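ORF14 (Streptomyces clavuligerus, PDB 2WPX) binds acetyl-CoA and is probably an acyltransferase of the tandem GNAT type, belonging to the clavulanic acid biosynthesis pathway. Local coordinates at residues A[155-160]-A[322-327]. Numbering follows the deposited sequence.
Sequences AGTHQW and FEPYDR
His158 O accepts two backbone N-H groups from consecutive residues: Tyr325 N at 2.9 Å, nearly straight at 171°, and Asp326 N, a weak bond at 3.5 Å. The paired N-H groups fit a classic beta bulge: Tyr325 and Asp326 both face His158, and the antiparallel register slips by one residue before Gln159 pairs with Pro324. On one face of the pairing, His158 ND1 donates to Asp326 OD2 at 3.0 Å, meeting the syn lone pair in the imidazole plane; ring and carboxylate lie 13° apart, nearly coplanar. With Glu303 bonded to His158 NE2, both ring nitrogens are engaged and the ring's rotation is fixed; two acidic partners would probably favour a protonated imidazole. Water 1 links Asp326 OD1 to Trp160 NE1. The Trp160 indole and the Tyr325 ring form an offset edge-to-face pair, planes at 88°, in which Trp160 CD1 comes to 3.6 Å from Tyr325 CB, while Arg37 makes cation-pi contacts with both rings. On the other face, Thr157 CG2, anti to its backbone N, rests 3.7 Å from Pro324 CB beside it. Farther along, Ala155 CB lies over one face of the Arg327 guanidinium, which is salt-bridged to Glu308. Strand 149-162, from the N-terminal GNAT region, thus lies between 323-334 and 301-307 of the C-terminal half, a bulged antiparallel pairing that joins the two halves of this tandem GNAT protein.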
ATOM      1  N   ALA A 155       4.039 -13.095   5.034  1.00 20.26           N
ATOM      2  CA  ALA A 155       4.517 -11.757   4.887  1.00 18.78           C
ATOM      3  C   ALA A 155       4.517 -11.307   3.400  1.00 18.27           C
ATOM      4  O   ALA A 155       4.392 -12.137   2.475  1.00 18.08           O
ATOM      5  CB  ALA A 155       5.919 -11.640   5.484  1.00 17.91           C
ATOM      6  N   GLY A 156       4.699 -10.000   3.187  1.00 16.01           N
ATOM      7  CA  GLY A 156       4.735  -9.481   1.833  1.00 15.86           C
ATOM      8  C   GLY A 156       6.171  -9.388   1.361  1.00 16.43           C
ATOM      9  O   GLY A 156       7.053  -8.972   2.113  1.00 16.59           O
ATOM     10  N   THR A 157       6.433  -9.762   0.123  1.00 16.70           N
ATOM     11  CA  THR A 157       7.740  -9.461  -0.446  1.00 17.85           C
ATOM     12  C   THR A 157       7.665  -8.212  -1.283  1.00 16.64           C
ATOM     13  O   THR A 157       6.962  -8.179  -2.302  1.00 15.94           O
ATOM     14  CB  THR A 157       8.206 -10.552  -1.396  1.00 18.90           C
ATOM     15  OG1 THR A 157       8.139 -11.798  -0.727  1.00 23.79           O
ATOM     16  CG2 THR A 157       9.622 -10.288  -1.845  1.00 17.93           C
ATOM     17  N   HIS A 158       8.436  -7.208  -0.880  1.00 17.02           N
ATOM     18  CA  HIS A 158       8.330  -5.883  -1.463  1.00 16.31           C
ATOM     19  C   HIS A 158       9.425  -5.707  -2.481  1.00 16.90           C
ATOM     20  O   HIS A 158      10.584  -5.867  -2.136  1.00 19.00           O
ATOM     21  CB  HIS A 158       8.392  -4.825  -0.361  1.00 15.68           C
ATOM     22  CG  HIS A 158       8.203  -3.435  -0.858  1.00 14.27           C
ATOM     23  ND1 HIS A 158       8.969  -2.388  -0.418  1.00 14.32           N
ATOM     24  CD2 HIS A 158       7.338  -2.911  -1.765  1.00 15.15           C
ATOM     25  CE1 HIS A 158       8.603  -1.271  -1.032  1.00 12.57           C
ATOM     26  NE2 HIS A 158       7.603  -1.558  -1.847  1.00 12.88           N
ATOM     27  N   GLN A 159       9.085  -5.421  -3.737  1.00 15.70           N
ATOM     28  CA  GLN A 159      10.083  -5.558  -4.797  1.00 15.60           C
ATOM     29  C   GLN A 159      10.302  -4.275  -5.584  1.00 15.52           C
ATOM     30  O   GLN A 159       9.407  -3.458  -5.666  1.00 15.00           O
ATOM     31  CB  GLN A 159       9.594  -6.623  -5.785  1.00 16.36           C
ATOM     32  CG  GLN A 159       9.502  -8.062  -5.247  1.00 14.01           C
ATOM     33  CD  GLN A 159       8.374  -8.820  -5.958  1.00 17.43           C
ATOM     34  OE1 GLN A 159       8.534  -9.211  -7.107  1.00 16.73           O
ATOM     35  NE2 GLN A 159       7.216  -8.976  -5.295  1.00 13.10           N
ATOM     36  N   TRP A 160      11.472  -4.104  -6.186  1.00 15.17           N
ATOM     37  CA  TRP A 160      11.727  -2.919  -6.979  1.00 15.56           C
ATOM     38  C   TRP A 160      12.208  -3.276  -8.365  1.00 16.15           C
ATOM     39  O   TRP A 160      12.965  -4.212  -8.557  1.00 15.85           O
ATOM     40  CB  TRP A 160      12.764  -1.963  -6.317  1.00 16.29           C
ATOM     41  CG  TRP A 160      12.197  -1.182  -5.120  1.00 16.11           C
ATOM     42  CD1 TRP A 160      12.309  -1.532  -3.816  1.00 16.03           C
ATOM     43  CD2 TRP A 160      11.413   0.027  -5.147  1.00 14.99           C
ATOM     44  NE1 TRP A 160      11.652  -0.633  -3.024  1.00 16.39           N
ATOM     45  CE2 TRP A 160      11.107   0.349  -3.810  1.00 16.48           C
ATOM     46  CE3 TRP A 160      10.969   0.882  -6.168  1.00 13.13           C
ATOM     47  CZ2 TRP A 160      10.378   1.483  -3.462  1.00 12.44           C
ATOM     48  CZ3 TRP A 160      10.243   1.977  -5.837  1.00 11.15           C
ATOM     49  CH2 TRP A 160       9.971   2.296  -4.483  1.00 12.45           C
ATOM     50  N   PHE A 322      11.919  -7.323 -11.621  1.00 15.87           N
ATOM     51  CA  PHE A 322      11.625  -6.934 -10.255  1.00 15.19           C
ATOM     52  C   PHE A 322      12.604  -7.669  -9.288  1.00 16.57           C
ATOM     53  O   PHE A 322      12.846  -8.852  -9.456  1.00 16.28           O
ATOM     54  CB  PHE A 322      10.156  -7.184  -9.869  1.00 12.96           C
ATOM     55  CG  PHE A 322       9.204  -6.077 -10.274  1.00 11.52           C
ATOM     56  CD1 PHE A 322       8.485  -6.152 -11.472  1.00 10.60           C
ATOM     57  CD2 PHE A 322       9.007  -4.981  -9.450  1.00 12.67           C
ATOM     58  CE1 PHE A 322       7.594  -5.181 -11.828  1.00 14.42           C
ATOM     59  CE2 PHE A 322       8.110  -3.972  -9.784  1.00 10.72           C
ATOM     60  CZ  PHE A 322       7.411  -4.049 -10.979  1.00 12.65           C
ATOM     61  N   GLU A 323      13.171  -6.943  -8.309  1.00 17.08           N
ATOM     62  CA  GLU A 323      14.076  -7.546  -7.324  1.00 17.85           C
ATOM     63  C   GLU A 323      13.541  -7.331  -5.915  1.00 16.58           C
ATOM     64  O   GLU A 323      13.179  -6.217  -5.527  1.00 16.86           O
ATOM     65  CB  GLU A 323      15.507  -7.007  -7.463  1.00 19.80           C
ATOM     66  CG  GLU A 323      16.099  -7.267  -8.824  1.00 21.88           C
ATOM     67  CD  GLU A 323      17.507  -6.660  -9.022  1.00 31.10           C
ATOM     68  OE1 GLU A 323      17.691  -5.443  -8.831  1.00 31.50           O
ATOM     69  OE2 GLU A 323      18.436  -7.410  -9.391  1.00 32.69           O
ATOM     70  N   PRO A 324      13.444  -8.424  -5.160  1.00 15.55           N
ATOM     71  CA  PRO A 324      12.982  -8.347  -3.773  1.00 14.75           C
ATOM     72  C   PRO A 324      13.960  -7.505  -2.963  1.00 15.78           C
ATOM     73  O   PRO A 324      15.155  -7.745  -2.980  1.00 16.35           O
ATOM     74  CB  PRO A 324      12.983  -9.812  -3.311  1.00 14.57           C
ATOM     75  CG  PRO A 324      12.971 -10.607  -4.592  1.00 15.04           C
ATOM     76  CD  PRO A 324      13.741  -9.798  -5.592  1.00 14.42           C
ATOM     77  N   TYR A 325      13.438  -6.507  -2.275  1.00 15.26           N
ATOM     78  CA  TYR A 325      14.262  -5.601  -1.513  1.00 17.13           C
ATOM     79  C   TYR A 325      14.076  -5.711   0.016  1.00 17.18           C
ATOM     80  O   TYR A 325      15.055  -5.834   0.730  1.00 18.74           O
ATOM     81  CB  TYR A 325      13.985  -4.186  -1.954  1.00 16.82           C
ATOM     82  CG  TYR A 325      15.072  -3.291  -1.507  1.00 20.52           C
ATOM     83  CD1 TYR A 325      16.259  -3.189  -2.247  1.00 22.35           C
ATOM     84  CD2 TYR A 325      14.942  -2.539  -0.347  1.00 21.80           C
ATOM     85  CE1 TYR A 325      17.280  -2.367  -1.840  1.00 25.35           C
ATOM     86  CE2 TYR A 325      15.958  -1.698   0.061  1.00 25.06           C
ATOM     87  CZ  TYR A 325      17.125  -1.622  -0.688  1.00 28.70           C
ATOM     88  OH  TYR A 325      18.152  -0.775  -0.283  1.00 34.66           O
ATOM     89  N   ASP A 326      12.835  -5.651   0.515  1.00 15.77           N
ATOM     90  CA  ASP A 326      12.574  -5.819   1.938  1.00 16.49           C
ATOM     91  C   ASP A 326      11.257  -6.579   2.173  1.00 15.76           C
ATOM     92  O   ASP A 326      10.529  -6.904   1.218  1.00 14.87           O
ATOM     93  CB  ASP A 326      12.614  -4.482   2.659  1.00 15.62           C
ATOM     94  CG  ASP A 326      11.664  -3.491   2.046  1.00 19.48           C
ATOM     95  OD1 ASP A 326      11.917  -2.266   2.112  1.00 21.94           O
ATOM     96  OD2 ASP A 326      10.655  -3.927   1.455  1.00 15.68           O
ATOM     97  N   ARG A 327      10.959  -6.854   3.445  1.00 16.45           N
ATOM     98  CA  ARG A 327       9.885  -7.773   3.817  1.00 15.92           C
ATOM     99  C   ARG A 327       8.822  -7.034   4.648  1.00 16.62           C
ATOM    100  O   ARG A 327       9.168  -6.229   5.531  1.00 16.39           O
ATOM    101  CB  ARG A 327      10.451  -8.916   4.641  1.00 17.24           C
ATOM    102  CG  ARG A 327       9.460 -10.057   4.879  1.00 19.63           C
ATOM    103  CD  ARG A 327      10.123 -11.280   5.524  1.00 19.72           C
ATOM    104  NE  ARG A 327       9.253 -12.458   5.558  1.00 24.26           N
ATOM    105  CZ  ARG A 327       9.010 -13.190   6.646  1.00 28.33           C
ATOM    106  NH1 ARG A 327       9.577 -12.881   7.811  1.00 25.98           N
ATOM    107  NH2 ARG A 327       8.209 -14.247   6.579  1.00 28.97           N
TER
HETATM  108  O   HOH W   1      11.723  -0.667  -0.287  1.00 13.57           O
HETATM  109  O   HOH W   2      15.925  -3.562  -8.783  1.00 18.58           O